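Local coordinates for giardin subunit alpha-1 (Giardia intestinalis, PDB 4EVF), which binds calcium and phosphatidylserine as a member of the annexin family and is involved in attachment of the parasite to the intestinal mucosa, at residues D91-T103 / K246-C259. Sequence-based numbering, arbitrary orientation.
Sequences DHMAFFDTVILCT and KRMRRITGMMVDKC
Asp97 meets two arginines of the 246-259 segment, Arg247 and Arg250, in a buried salt-bridge network. Arg247 NH1 donates to Asp97 OD1 at 3.1 Å, reaching the syn side of the oxygen with an N-H...O angle of 160°. The carboxylate and the Arg247 guanidinium are twisted well apart, their planes at 60°. Arg250 turns its edge to the other oxygen, and both NE and NH2 bond to Asp97 OD2, although the place of that oxygen is less certain. CG of Arg247 points away from the backbone N (chi1 168°), and bends at chi2 and chi3 bring NH1 round to the acid. Arg250 is held flat between the helices: Ala94 CA lies over the rim of one face, and Arg247 CA and Lys246 O lie over the rim of the other. Ile251 CG2 packs 3.7 Å from Asp97 CG. Met254 CE comes 3.6 Å from Asp97 O.

In this annexin the contact joins predicted repeats 2 and 4 near the centre of the chain. Helices 92-100 and 246-255 run almost parallel, with axes 9.6 Å from each other. Farther along, Leu101 CD2 lies 4.2 Å from Cys259 SG, and Thr103 CG2 lies 4.0 Å from Lys258 CD.

At the other end a water accepts from Arg250 NH1 at 3.0 Å and donates to Asp91 OD2; its bond from Lys246 NZ is weak. Asp91 is also the N-cap of helix 92-100, where OD1 accepts from Ala94 N at 3.1 Å. Leu234 of helix 227-240 packs on both Asp97 and Arg247.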
loop_
_atom_site.group_PDB
_atom_site.type_symbol
_atom_site.label_atom_id
_atom_site.label_comp_id
_atom_site.label_asym_id
_atom_site.label_seq_id
_atom_site.Cartn_x
_atom_site.Cartn_y
_atom_site.Cartn_z
ATOM N N ASP A 91 -3.115 13.968 -5.045
ATOM C CA ASP A 91 -2.848 12.730 -5.778
ATOM C C ASP A 91 -3.699 11.597 -5.213
ATOM O O ASP A 91 -3.275 10.894 -4.297
ATOM C CB ASP A 91 -1.349 12.371 -5.718
ATOM C CG ASP A 91 -0.948 11.286 -6.733
ATOM O OD1 ASP A 91 -1.812 10.469 -7.127
ATOM O OD2 ASP A 91 0.245 11.243 -7.134
ATOM N N HIS A 92 -4.902 11.403 -5.757
ATOM C CA HIS A 92 -5.811 10.415 -5.168
ATOM C C HIS A 92 -5.275 8.985 -5.263
ATOM O O HIS A 92 -5.473 8.180 -4.354
ATOM C CB HIS A 92 -7.213 10.502 -5.790
ATOM C CG HIS A 92 -7.904 11.808 -5.547
ATOM N ND1 HIS A 92 -9.209 12.043 -5.923
ATOM C CD2 HIS A 92 -7.473 12.949 -4.957
ATOM C CE1 HIS A 92 -9.549 13.274 -5.587
ATOM N NE2 HIS A 92 -8.514 13.847 -5.001
ATOM N N MET A 93 -4.614 8.658 -6.372
ATOM C CA MET A 93 -4.040 7.332 -6.498
ATOM C C MET A 93 -3.030 7.099 -5.383
ATOM O O MET A 93 -3.044 6.053 -4.740
ATOM C CB MET A 93 -3.402 7.123 -7.873
ATOM C CG MET A 93 -4.442 6.904 -8.978
ATOM S SD MET A 93 -3.675 6.669 -10.595
ATOM C CE MET A 93 -2.969 8.292 -10.858
ATOM N N ALA A 94 -2.181 8.092 -5.148
ATOM C CA ALA A 94 -1.180 8.008 -4.087
ATOM C C ALA A 94 -1.855 7.889 -2.717
ATOM O O ALA A 94 -1.371 7.159 -1.837
ATOM C CB ALA A 94 -0.273 9.216 -4.121
ATOM N N PHE A 95 -2.961 8.610 -2.536
ATOM C CA PHE A 95 -3.756 8.498 -1.305
ATOM C C PHE A 95 -4.091 7.033 -1.015
ATOM O O PHE A 95 -3.917 6.564 0.119
ATOM C CB PHE A 95 -5.069 9.301 -1.392
ATOM C CG PHE A 95 -4.896 10.801 -1.303
ATOM C CD1 PHE A 95 -3.676 11.366 -0.971
ATOM C CD2 PHE A 95 -5.976 11.650 -1.555
ATOM C CE1 PHE A 95 -3.522 12.752 -0.892
ATOM C CE2 PHE A 95 -5.837 13.030 -1.470
ATOM C CZ PHE A 95 -4.604 13.583 -1.138
ATOM N N PHE A 96 -4.598 6.319 -2.024
ATOM C CA PHE A 96 -4.952 4.910 -1.844
ATOM C C PHE A 96 -3.740 4.103 -1.386
ATOM O O PHE A 96 -3.839 3.274 -0.462
ATOM C CB PHE A 96 -5.535 4.288 -3.135
ATOM C CG PHE A 96 -6.723 5.024 -3.687
ATOM C CD1 PHE A 96 -7.611 5.676 -2.843
ATOM C CD2 PHE A 96 -6.937 5.086 -5.060
ATOM C CE1 PHE A 96 -8.702 6.367 -3.359
ATOM C CE2 PHE A 96 -8.022 5.778 -5.581
ATOM C CZ PHE A 96 -8.906 6.417 -4.730
ATOM N N ASP A 97 -2.605 4.344 -2.043
ATOM C CA ASP A 97 -1.375 3.604 -1.770
ATOM C C ASP A 97 -0.836 3.847 -0.359
ATOM O O ASP A 97 -0.289 2.944 0.247
ATOM C CB ASP A 97 -0.283 3.943 -2.793
ATOM C CG ASP A 97 -0.732 3.709 -4.229
ATOM O OD1 ASP A 97 -1.785 3.056 -4.425
ATOM O OD2 ASP A 97 -0.028 4.177 -5.151
ATOM N N THR A 98 -0.982 5.074 0.133
ATOM C CA THR A 98 -0.317 5.519 1.360
ATOM C C THR A 98 -1.210 5.446 2.613
ATOM O O THR A 98 -0.728 5.159 3.713
ATOM C CB THR A 98 0.252 6.963 1.202
ATOM O OG1 THR A 98 -0.798 7.869 0.855
ATOM C CG2 THR A 98 1.325 7.024 0.119
ATOM N N VAL A 99 -2.506 5.694 2.438
ATOM C CA VAL A 99 -3.444 5.762 3.555
ATOM C C VAL A 99 -4.209 4.443 3.734
ATOM O O VAL A 99 -4.381 3.957 4.851
ATOM C CB VAL A 99 -4.463 6.938 3.367
ATOM C CG1 VAL A 99 -5.571 6.872 4.401
ATOM C CG2 VAL A 99 -3.759 8.276 3.439
ATOM N N ILE A 100 -4.656 3.853 2.631
ATOM C CA ILE A 100 -5.501 2.666 2.724
ATOM C C ILE A 100 -4.717 1.351 2.799
ATOM O O ILE A 100 -5.064 0.463 3.574
ATOM C CB ILE A 100 -6.536 2.597 1.590
ATOM C CG1 ILE A 100 -7.327 3.905 1.527
ATOM C CG2 ILE A 100 -7.467 1.398 1.808
ATOM C CD1 ILE A 100 -8.385 3.943 0.428
ATOM N N LEU A 101 -3.672 1.233 1.988
ATOM C CA LEU A 101 -2.798 0.073 2.008
ATOM C C LEU A 101 -1.732 0.312 3.087
ATOM O O LEU A 101 -0.576 0.626 2.793
ATOM C CB LEU A 101 -2.175 -0.126 0.623
ATOM C CG LEU A 101 -1.434 -1.396 0.180
ATOM C CD1 LEU A 101 -0.010 -1.341 0.676
ATOM C CD2 LEU A 101 -2.126 -2.705 0.595
ATOM N N CYS A 102 -2.143 0.172 4.341
ATOM C CA CYS A 102 -1.266 0.476 5.463
ATOM C C CYS A 102 -1.801 -0.208 6.717
ATOM O O CYS A 102 -2.999 -0.208 6.969
ATOM C CB CYS A 102 -1.199 1.983 5.666
ATOM S SG CYS A 102 0.003 2.568 6.869
ATOM N N THR A 103 -0.909 -0.805 7.492
ATOM C CA THR A 103 -1.307 -1.390 8.772
ATOM C C THR A 103 -1.409 -0.263 9.809
ATOM O O THR A 103 -0.752 0.765 9.673
ATOM C CB THR A 103 -0.258 -2.404 9.237
ATOM O OG1 THR A 103 0.957 -1.710 9.520
ATOM C CG2 THR A 103 0.025 -3.428 8.147
ATOM N N LYS A 246 5.240 5.028 -10.723
ATOM C CA LYS A 246 5.162 5.732 -9.440
ATOM C C LYS A 246 4.382 4.939 -8.386
ATOM O O LYS A 246 4.828 4.838 -7.244
ATOM C CB LYS A 246 4.609 7.150 -9.609
ATOM C CG LYS A 246 5.445 8.010 -10.547
ATOM C CD LYS A 246 5.527 9.444 -10.064
ATOM C CE LYS A 246 4.155 10.086 -9.988
ATOM N NZ LYS A 246 4.084 11.127 -8.911
ATOM N N ARG A 247 3.244 4.367 -8.781
ATOM C CA ARG A 247 2.479 3.477 -7.900
ATOM C C ARG A 247 3.254 2.225 -7.517
ATOM O O ARG A 247 3.209 1.788 -6.367
ATOM C CB ARG A 247 1.165 3.048 -8.551
ATOM C CG ARG A 247 0.473 1.895 -7.820
ATOM C CD ARG A 247 -0.861 2.340 -7.224
ATOM N NE ARG A 247 -1.869 2.405 -8.256
ATOM C CZ ARG A 247 -3.056 2.991 -8.148
ATOM N NH1 ARG A 247 -3.438 3.613 -7.034
ATOM N NH2 ARG A 247 -3.864 2.953 -9.188
ATOM N N MET A 248 3.941 1.621 -8.476
ATOM C CA MET A 248 4.665 0.401 -8.163
ATOM C C MET A 248 5.779 0.693 -7.170
ATOM O O MET A 248 6.063 -0.127 -6.295
ATOM C CB MET A 248 5.188 -0.300 -9.422
ATOM C CG MET A 248 4.097 -1.083 -10.165
ATOM S SD MET A 248 3.110 -2.180 -9.117
ATOM C CE MET A 248 4.301 -3.503 -8.857
ATOM N N ARG A 249 6.373 1.873 -7.281
ATOM C CA ARG A 249 7.448 2.258 -6.373
ATOM C C ARG A 249 6.905 2.533 -4.969
ATOM O O ARG A 249 7.506 2.132 -3.967
ATOM C CB ARG A 249 8.202 3.484 -6.892
ATOM C CG ARG A 249 9.243 3.979 -5.900
ATOM C CD ARG A 249 9.275 5.497 -5.822
ATOM N NE ARG A 249 9.910 5.963 -4.588
ATOM C CZ ARG A 249 10.216 7.231 -4.339
ATOM N NH1 ARG A 249 9.966 8.159 -5.248
ATOM N NH2 ARG A 249 10.787 7.569 -3.189
ATOM N N ARG A 250 5.767 3.219 -4.900
ATOM C CA ARG A 250 5.136 3.458 -3.611
ATOM C C ARG A 250 4.829 2.143 -2.905
ATOM O O ARG A 250 5.369 1.885 -1.837
ATOM C CB ARG A 250 3.883 4.329 -3.745
ATOM C CG ARG A 250 4.202 5.779 -4.138
ATOM C CD ARG A 250 2.964 6.663 -4.037
ATOM N NE ARG A 250 1.893 6.219 -4.930
ATOM C CZ ARG A 250 1.646 6.747 -6.130
ATOM N NH1 ARG A 250 2.386 7.749 -6.585
ATOM N NH2 ARG A 250 0.641 6.281 -6.867
ATOM N N ILE A 251 4.001 1.295 -3.506
ATOM C CA ILE A 251 3.540 0.103 -2.794
ATOM C C ILE A 251 4.614 -0.974 -2.623
ATOM O O ILE A 251 4.642 -1.675 -1.604
ATOM C CB ILE A 251 2.236 -0.496 -3.398
ATOM C CG1 ILE A 251 2.507 -1.294 -4.672
ATOM C CG2 ILE A 251 1.204 0.598 -3.677
ATOM C CD1 ILE A 251 1.215 -1.699 -5.385
ATOM N N THR A 252 5.512 -1.103 -3.595
ATOM C CA THR A 252 6.598 -2.075 -3.455
ATOM C C THR A 252 7.602 -1.620 -2.388
ATOM O O THR A 252 8.003 -2.409 -1.531
ATOM C CB THR A 252 7.305 -2.351 -4.791
ATOM O OG1 THR A 252 6.320 -2.583 -5.808
ATOM C CG2 THR A 252 8.201 -3.572 -4.684
ATOM N N GLY A 253 7.971 -0.343 -2.425
ATOM C CA GLY A 253 8.933 0.225 -1.493
ATOM C C GLY A 253 8.487 0.206 -0.038
ATOM O O GLY A 253 9.307 0.017 0.866
ATOM N N MET A 254 7.187 0.382 0.186
ATOM C CA MET A 254 6.631 0.439 1.537
ATOM C C MET A 254 6.141 -0.899 2.068
ATOM O O MET A 254 6.138 -1.118 3.278
ATOM C CB MET A 254 5.437 1.405 1.588
ATOM C CG MET A 254 5.780 2.881 1.497
ATOM S SD MET A 254 4.307 3.908 1.585
ATOM C CE MET A 254 3.288 3.242 0.275
ATOM N N MET A 255 5.694 -1.780 1.179
ATOM C CA MET A 255 4.779 -2.839 1.607
ATOM C C MET A 255 5.031 -4.232 1.043
ATOM O O MET A 255 4.293 -5.167 1.365
ATOM C CB MET A 255 3.328 -2.429 1.291
ATOM C CG MET A 255 2.712 -1.486 2.318
ATOM S SD MET A 255 2.247 -2.347 3.841
ATOM C CE MET A 255 0.566 -2.859 3.462
ATOM N N VAL A 256 6.058 -4.384 0.212
ATOM C CA VAL A 256 6.226 -5.644 -0.503
ATOM C C VAL A 256 6.309 -6.830 0.463
ATOM O O VAL A 256 5.658 -7.851 0.242
ATOM C CB VAL A 256 7.407 -5.637 -1.514
ATOM C CG1 VAL A 256 8.747 -5.609 -0.806
ATOM C CG2 VAL A 256 7.328 -6.854 -2.428
ATOM N N ASP A 257 7.076 -6.681 1.545
ATOM C CA ASP A 257 7.251 -7.781 2.498
ATOM C C ASP A 257 5.936 -8.248 3.143
ATOM O O ASP A 257 5.778 -9.433 3.446
ATOM C CB ASP A 257 8.296 -7.427 3.579
ATOM C CG ASP A 257 7.762 -6.468 4.641
ATOM O OD1 ASP A 257 6.952 -5.578 4.305
ATOM O OD2 ASP A 257 8.159 -6.605 5.824
ATOM N N LYS A 258 5.001 -7.321 3.358
ATOM C CA LYS A 258 3.755 -7.642 4.058
ATOM C C LYS A 258 2.665 -8.172 3.114
ATOM O O LYS A 258 1.645 -8.687 3.567
ATOM C CB LYS A 258 3.211 -6.415 4.807
ATOM C CG LYS A 258 4.193 -5.710 5.733
ATOM C CD LYS A 258 3.459 -4.743 6.666
ATOM C CE LYS A 258 4.429 -3.979 7.595
ATOM N NZ LYS A 258 5.640 -4.758 7.948
ATOM N N CYS A 259 2.880 -8.044 1.809
ATOM C CA CYS A 259 1.826 -8.334 0.839
ATOM C C CYS A 259 2.207 -9.432 -0.134
ATOM O O CYS A 259 1.620 -9.532 -1.207
ATOM C CB CYS A 259 1.495 -7.081 0.018
ATOM S SG CYS A 259 0.849 -5.668 0.953
HETATM O O HOH W 1 1.163 9.544 -8.665
#